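Local coordinates for protein L544 (Acanthamoeba polyphaga mimivirus, PDB 4AMQ) that probably acts as a virion-associated nucleotidyl transferase, joining a manganese-binding nucleotidyltransferase domain to a helical domain, at residues 43-48 with 74-79; 327-332 with 339-344. All coordinates share one frame; numbering follows the deposited sequence.

Contact 1: 43-48 with 74-79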
loop_
_atom_site.group_PDB
_atom_site.type_symbol
_atom_site.label_atom_id
_atom_site.label_comp_id
_atom_site.label_asym_id
_atom_site.label_seq_id
_atom_site.Cartn_x
_atom_site.Cartn_y
_atom_site.Cartn_z
ATOM N N LEU A 43 -14.455 4.135 -10.647
ATOM C CA LEU A 43 -15.065 2.809 -10.554
ATOM C C LEU A 43 -15.427 2.253 -11.930
ATOM O O LEU A 43 -15.779 3.002 -12.840
ATOM C CB LEU A 43 -16.306 2.839 -9.657
ATOM C CG LEU A 43 -16.090 3.038 -8.155
ATOM C CD1 LEU A 43 -17.418 3.232 -7.446
ATOM C CD2 LEU A 43 -15.325 1.868 -7.555
ATOM N N VAL A 44 -15.328 0.936 -12.081
ATOM C CA VAL A 44 -15.749 0.278 -13.314
ATOM C C VAL A 44 -17.270 0.339 -13.455
ATOM O O VAL A 44 -17.794 0.626 -14.531
ATOM C CB VAL A 44 -15.279 -1.186 -13.360
ATOM C CG1 VAL A 44 -15.890 -1.903 -14.554
ATOM C CG2 VAL A 44 -13.760 -1.253 -13.409
ATOM N N VAL A 45 -17.969 0.060 -12.357
ATOM C CA VAL A 45 -19.410 0.275 -12.272
ATOM C C VAL A 45 -19.695 1.179 -11.075
ATOM O O VAL A 45 -19.478 0.787 -9.930
ATOM C CB VAL A 45 -20.183 -1.055 -12.132
ATOM C CG1 VAL A 45 -21.674 -0.797 -11.990
ATOM C CG2 VAL A 45 -19.917 -1.946 -13.329
ATOM N N PRO A 46 -20.160 2.409 -11.340
ATOM C CA PRO A 46 -20.341 3.454 -10.325
ATOM C C PRO A 46 -21.518 3.224 -9.378
ATOM O O PRO A 46 -21.521 3.775 -8.275
ATOM C CB PRO A 46 -20.598 4.714 -11.163
ATOM C CG PRO A 46 -20.138 4.371 -12.548
ATOM C CD PRO A 46 -20.414 2.917 -12.697
ATOM N N ASP A 47 -22.501 2.434 -9.803
ATOM C CA ASP A 47 -23.704 2.208 -9.003
ATOM C C ASP A 47 -23.365 1.834 -7.561
ATOM O O ASP A 47 -22.606 0.896 -7.317
ATOM C CB ASP A 47 -24.582 1.129 -9.641
ATOM C CG ASP A 47 -24.941 1.445 -11.083
ATOM O OD1 ASP A 47 -24.829 2.624 -11.482
ATOM O OD2 ASP A 47 -25.341 0.514 -11.817
ATOM N N ARG A 48 -23.939 2.568 -6.614
ATOM C CA ARG A 48 -23.644 2.380 -5.195
ATOM C C ARG A 48 -23.851 0.941 -4.721
ATOM O O ARG A 48 -23.121 0.450 -3.862
ATOM C CB ARG A 48 -24.490 3.331 -4.347
ATOM C CG ARG A 48 -24.106 3.345 -2.878
ATOM C CD ARG A 48 -22.667 3.798 -2.716
ATOM N NE ARG A 48 -22.196 3.696 -1.338
ATOM C CZ ARG A 48 -21.701 2.586 -0.801
ATOM N NH1 ARG A 48 -21.618 1.474 -1.525
ATOM N NH2 ARG A 48 -21.295 2.583 0.461
ATOM N N HIS A 74 -19.962 -8.004 -12.479
ATOM C CA HIS A 74 -20.709 -9.014 -13.222
ATOM C C HIS A 74 -22.176 -8.963 -12.798
ATOM O O HIS A 74 -22.470 -8.779 -11.618
ATOM C CB HIS A 74 -20.131 -10.408 -12.965
ATOM C CG HIS A 74 -20.656 -11.460 -13.889
ATOM N ND1 HIS A 74 -21.866 -12.081 -13.704
ATOM C CD2 HIS A 74 -20.125 -12.001 -15.020
ATOM C CE1 HIS A 74 -22.069 -12.961 -14.675
ATOM N NE2 HIS A 74 -21.023 -12.925 -15.482
ATOM N N PRO A 75 -23.104 -9.145 -13.752
ATOM C CA PRO A 75 -22.859 -9.473 -15.159
ATOM C C PRO A 75 -22.679 -8.240 -16.037
ATOM O O PRO A 75 -22.359 -8.378 -17.217
ATOM C CB PRO A 75 -24.142 -10.200 -15.559
ATOM C CG PRO A 75 -25.194 -9.514 -14.751
ATOM C CD PRO A 75 -24.545 -9.155 -13.434
ATOM N N GLU A 76 -22.891 -7.057 -15.468
ATOM C CA GLU A 76 -22.727 -5.810 -16.209
ATOM C C GLU A 76 -21.448 -5.844 -17.044
ATOM O O GLU A 76 -21.452 -5.466 -18.214
ATOM C CB GLU A 76 -22.715 -4.621 -15.246
ATOM C CG GLU A 76 -22.848 -3.268 -15.916
ATOM C CD GLU A 76 -23.309 -2.188 -14.955
ATOM O OE1 GLU A 76 -23.857 -2.534 -13.888
ATOM O OE2 GLU A 76 -23.125 -0.993 -15.265
ATOM N N TYR A 77 -20.360 -6.314 -16.438
ATOM C CA TYR A 77 -19.101 -6.507 -17.153
ATOM C C TYR A 77 -18.562 -7.917 -16.942
ATOM O O TYR A 77 -18.692 -8.485 -15.856
ATOM C CB TYR A 77 -18.057 -5.473 -16.717
ATOM C CG TYR A 77 -18.335 -4.077 -17.222
ATOM C CD1 TYR A 77 -18.070 -3.732 -18.540
ATOM C CD2 TYR A 77 -18.860 -3.105 -16.383
ATOM C CE1 TYR A 77 -18.326 -2.456 -19.010
ATOM C CE2 TYR A 77 -19.117 -1.824 -16.842
ATOM C CZ TYR A 77 -18.847 -1.506 -18.156
ATOM O OH TYR A 77 -19.102 -0.237 -18.618
ATOM N N ASP A 78 -17.956 -8.478 -17.984
ATOM C CA ASP A 78 -17.362 -9.808 -17.902
ATOM C C ASP A 78 -16.119 -9.939 -18.780
ATOM O O ASP A 78 -15.568 -8.944 -19.250
ATOM C CB ASP A 78 -18.387 -10.895 -18.257
ATOM C CG ASP A 78 -19.033 -10.677 -19.620
ATOM O OD1 ASP A 78 -18.532 -9.844 -20.404
ATOM O OD2 ASP A 78 -20.053 -11.343 -19.905
ATOM N N ASP A 79 -15.690 -11.180 -18.993
ATOM C CA ASP A 79 -14.501 -11.488 -19.781
ATOM C C ASP A 79 -14.435 -10.735 -21.104
ATOM O O ASP A 79 -13.368 -10.280 -21.517
ATOM C CB ASP A 79 -14.447 -12.986 -20.086
ATOM C CG ASP A 79 -14.277 -13.833 -18.844
ATOM O OD1 ASP A 79 -14.724 -13.406 -17.758
ATOM O OD2 ASP A 79 -13.696 -14.932 -18.960
HETATM O O HOH W 1 -19.978 1.353 -16.254
#
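Val45 and Glu76 are the nearest pair by CA atoms, 8.0 Å apart, so two irregular loops meet here through side chains, with no direct hydrogen bond between them. Both loops belong to the nucleotidyltransferase domain: 43-48 joins helix 28-42 to strand 51-54, while the loop 74-79 connects strand 66-72, which begins with the manganese ligands Asp66 and Asp68, to helix 82-93. The two methyls of Val45 divide the work. With CG1 anti to the backbone N (chi1 178°), CG2 is left to meet the edge of the Tyr77 ring, close to its plane, at 3.4 Å from CD2. CG1 meets the carboxylate of Glu76 instead, 3.4 Å from OE1. That carboxylate arrives on an extended chain from the direction opposite to Val45, and its OE1 lies 4.0 Å from OD2 of Asp47, the planes of the two acids turned 44° apart. Such like charges would be expected to repel, although their exposed position should soften this. The buried Val44 packs its CG1 3.7 Å from Tyr77 CD2, and the same valine also touches Ile82, Ile86 and Leu89 of helix 82-93. The carbonyl of Val44 is gripped twice: Arg85 NE donates to it, and so does a water at 2.9 Å from Val44 O. This water lies near the ring plane of Tyr77 and closes the bridge 3.0 Å from Tyr77 OH.

Contact 2: 327-332 with 339-344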
loop_
_atom_site.group_PDB
_atom_site.type_symbol
_atom_site.label_atom_id
_atom_site.label_comp_id
_atom_site.label_asym_id
_atom_site.label_seq_id
_atom_site.Cartn_x
_atom_site.Cartn_y
_atom_site.Cartn_z
ATOM N N GLU A 327 17.683 21.484 3.163
ATOM C CA GLU A 327 18.902 21.819 2.427
ATOM C C GLU A 327 18.928 21.205 1.031
ATOM O O GLU A 327 19.557 21.751 0.126
ATOM C CB GLU A 327 20.148 21.414 3.215
ATOM C CG GLU A 327 20.268 22.098 4.573
ATOM C CD GLU A 327 20.359 23.607 4.461
ATOM O OE1 GLU A 327 20.949 24.102 3.476
ATOM O OE2 GLU A 327 19.830 24.296 5.355
ATOM N N VAL A 328 18.255 20.072 0.853
ATOM C CA VAL A 328 18.089 19.515 -0.485
ATOM C C VAL A 328 17.236 20.461 -1.318
ATOM O O VAL A 328 17.605 20.830 -2.436
ATOM C CB VAL A 328 17.415 18.128 -0.463
ATOM C CG1 VAL A 328 16.890 17.767 -1.851
ATOM C CG2 VAL A 328 18.384 17.063 0.041
ATOM N N SER A 329 16.094 20.853 -0.758
ATOM C CA SER A 329 15.152 21.742 -1.432
ATOM C C SER A 329 15.793 23.070 -1.811
ATOM O O SER A 329 15.175 23.889 -2.488
ATOM C CB SER A 329 13.936 22.003 -0.538
ATOM O OG SER A 329 13.496 20.808 0.082
ATOM N N ASN A 330 17.030 23.283 -1.370
ATOM C CA ASN A 330 17.711 24.548 -1.602
ATOM C C ASN A 330 18.854 24.460 -2.610
ATOM O O ASN A 330 19.024 25.355 -3.438
ATOM C CB ASN A 330 18.212 25.136 -0.277
ATOM C CG ASN A 330 17.077 25.565 0.641
ATOM O OD1 ASN A 330 15.909 25.265 0.390
ATOM N ND2 ASN A 330 17.419 26.268 1.714
ATOM N N ASN A 331 19.635 23.383 -2.544
ATOM C CA ASN A 331 20.817 23.252 -3.396
ATOM C C ASN A 331 20.796 22.103 -4.407
ATOM O O ASN A 331 21.817 21.787 -5.022
ATOM C CB ASN A 331 22.088 23.198 -2.550
ATOM C CG ASN A 331 22.420 24.537 -1.928
ATOM O OD1 ASN A 331 21.525 25.315 -1.595
ATOM N ND2 ASN A 331 23.710 24.822 -1.780
ATOM N N SER A 332 19.633 21.483 -4.575
ATOM C CA SER A 332 19.431 20.521 -5.651
ATOM C C SER A 332 18.336 21.035 -6.566
ATOM O O SER A 332 17.618 21.972 -6.220
ATOM C CB SER A 332 19.052 19.145 -5.098
ATOM O OG SER A 332 20.197 18.450 -4.632
ATOM N N ILE A 339 15.213 12.466 -6.136
ATOM C CA ILE A 339 16.028 11.343 -5.689
ATOM C C ILE A 339 16.594 11.544 -4.279
ATOM O O ILE A 339 16.495 10.655 -3.433
ATOM C CB ILE A 339 17.186 11.104 -6.676
ATOM C CG1 ILE A 339 16.629 10.671 -8.035
ATOM C CG2 ILE A 339 18.168 10.076 -6.124
ATOM C CD1 ILE A 339 17.637 10.759 -9.169
ATOM N N ALA A 340 17.191 12.708 -4.034
ATOM C CA ALA A 340 17.749 13.018 -2.720
ATOM C C ALA A 340 16.667 12.958 -1.647
ATOM O O ALA A 340 16.889 12.432 -0.557
ATOM C CB ALA A 340 18.413 14.380 -2.727
ATOM N N TRP A 341 15.496 13.505 -1.963
ATOM C CA TRP A 341 14.342 13.421 -1.075
ATOM C C TRP A 341 13.965 11.972 -0.791
ATOM O O TRP A 341 13.703 11.604 0.349
ATOM C CB TRP A 341 13.143 14.139 -1.689
ATOM C CG TRP A 341 13.138 15.604 -1.474
ATOM C CD1 TRP A 341 13.826 16.302 -0.519
ATOM C CD2 TRP A 341 12.411 16.590 -2.229
ATOM N NE1 TRP A 341 13.564 17.646 -0.632
ATOM C CE2 TRP A 341 12.700 17.838 -1.678
ATOM C CE3 TRP A 341 11.539 16.498 -3.323
ATOM C CZ2 TRP A 341 12.146 19.018 -2.179
ATOM C CZ3 TRP A 341 10.997 17.671 -3.818
ATOM C CH2 TRP A 341 11.299 18.911 -3.246
ATOM N N ASN A 342 13.918 11.158 -1.837
ATOM C CA ASN A 342 13.531 9.762 -1.686
ATOM C C ASN A 342 14.467 9.078 -0.694
ATOM O O ASN A 342 14.028 8.361 0.200
ATOM C CB ASN A 342 13.553 9.049 -3.040
ATOM C CG ASN A 342 12.867 7.690 -3.001
ATOM O OD1 ASN A 342 11.814 7.527 -2.386
ATOM N ND2 ASN A 342 13.468 6.707 -3.661
ATOM N N THR A 343 15.762 9.330 -0.852
ATOM C CA THR A 343 16.777 8.794 0.045
ATOM C C THR A 343 16.555 9.236 1.492
ATOM O O THR A 343 16.612 8.423 2.415
ATOM C CB THR A 343 18.189 9.215 -0.409
ATOM O OG1 THR A 343 18.503 8.562 -1.643
ATOM C CG2 THR A 343 19.229 8.841 0.639
ATOM N N LEU A 344 16.294 10.523 1.685
ATOM C CA LEU A 344 16.076 11.057 3.026
ATOM C C LEU A 344 14.755 10.600 3.650
ATOM O O LEU A 344 14.656 10.459 4.867
ATOM C CB LEU A 344 16.176 12.584 3.020
ATOM C CG LEU A 344 17.597 13.095 2.770
ATOM C CD1 LEU A 344 17.599 14.562 2.374
ATOM C CD2 LEU A 344 18.478 12.857 3.992
#
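This is an apolar helix-helix contact in the helical domain, between the C-terminal end of helix 319-331 and an early part of the long helix 334-368, where Val328 lies against Ala340, Trp341 and Leu344. The axes of the short segments run nearly antiparallel, at 171°, and approach to 10.1 Å. Val328 supplies the centre. Its CG1, anti to the backbone N (chi1 163°), sits 3.8 Å from CB of Ala340 and 3.6 Å from CD1 of Trp341, crossing the indole at a slant. The other methyl, CG2, meets Leu344 CD1 tip to tip at 3.5 Å, one helical turn beyond Ala340. The indole of Trp341 extends past Val328 to Ser329, whose CB lies in the ring plane at the edge, 3.8 Å from CZ2. Ser329 OG is also near that edge, 3.2 Å from Trp341 NE1. The same hydroxyl hydrogen-bonds the carbonyl of Ile325, one turn back in its own helix. Trp341 NE1 makes a weak hydrogen bond to that Ile325 oxygen, which ties the buried indole to the neighbouring helix. Leu297, Ala300 and Ile304 of helix 297-311 also touch the indole. Only a short turn separates the two helices in sequence, and with near-antiparallel axes and Val328 set against Ala340, Trp341 and Leu344 the pair forms an alpha-helical hairpin.

The two contacts lie on opposite sides of the chain's centre, each about 24 Å from it, with about 28 Å between their nearest atoms, and share no secondary-structure element. Contact 1 joins loops of the nucleotidyltransferase domain, whereas contact 2 pairs consecutive helices of the helical domain. Each is partly buried and has two buried residues among the five that touch, but two of the others are exposed in contact 1 and none in contact 2. The chemistry differs accordingly: contact 1 mixes methyl-aromatic packing with a water bridge and neighbouring acids, while contact 2 is mainly apolar, its indole N-H bonding weakly to Ile325, just before segment 327-332. The areas buried are similar, 192 and 218 Å².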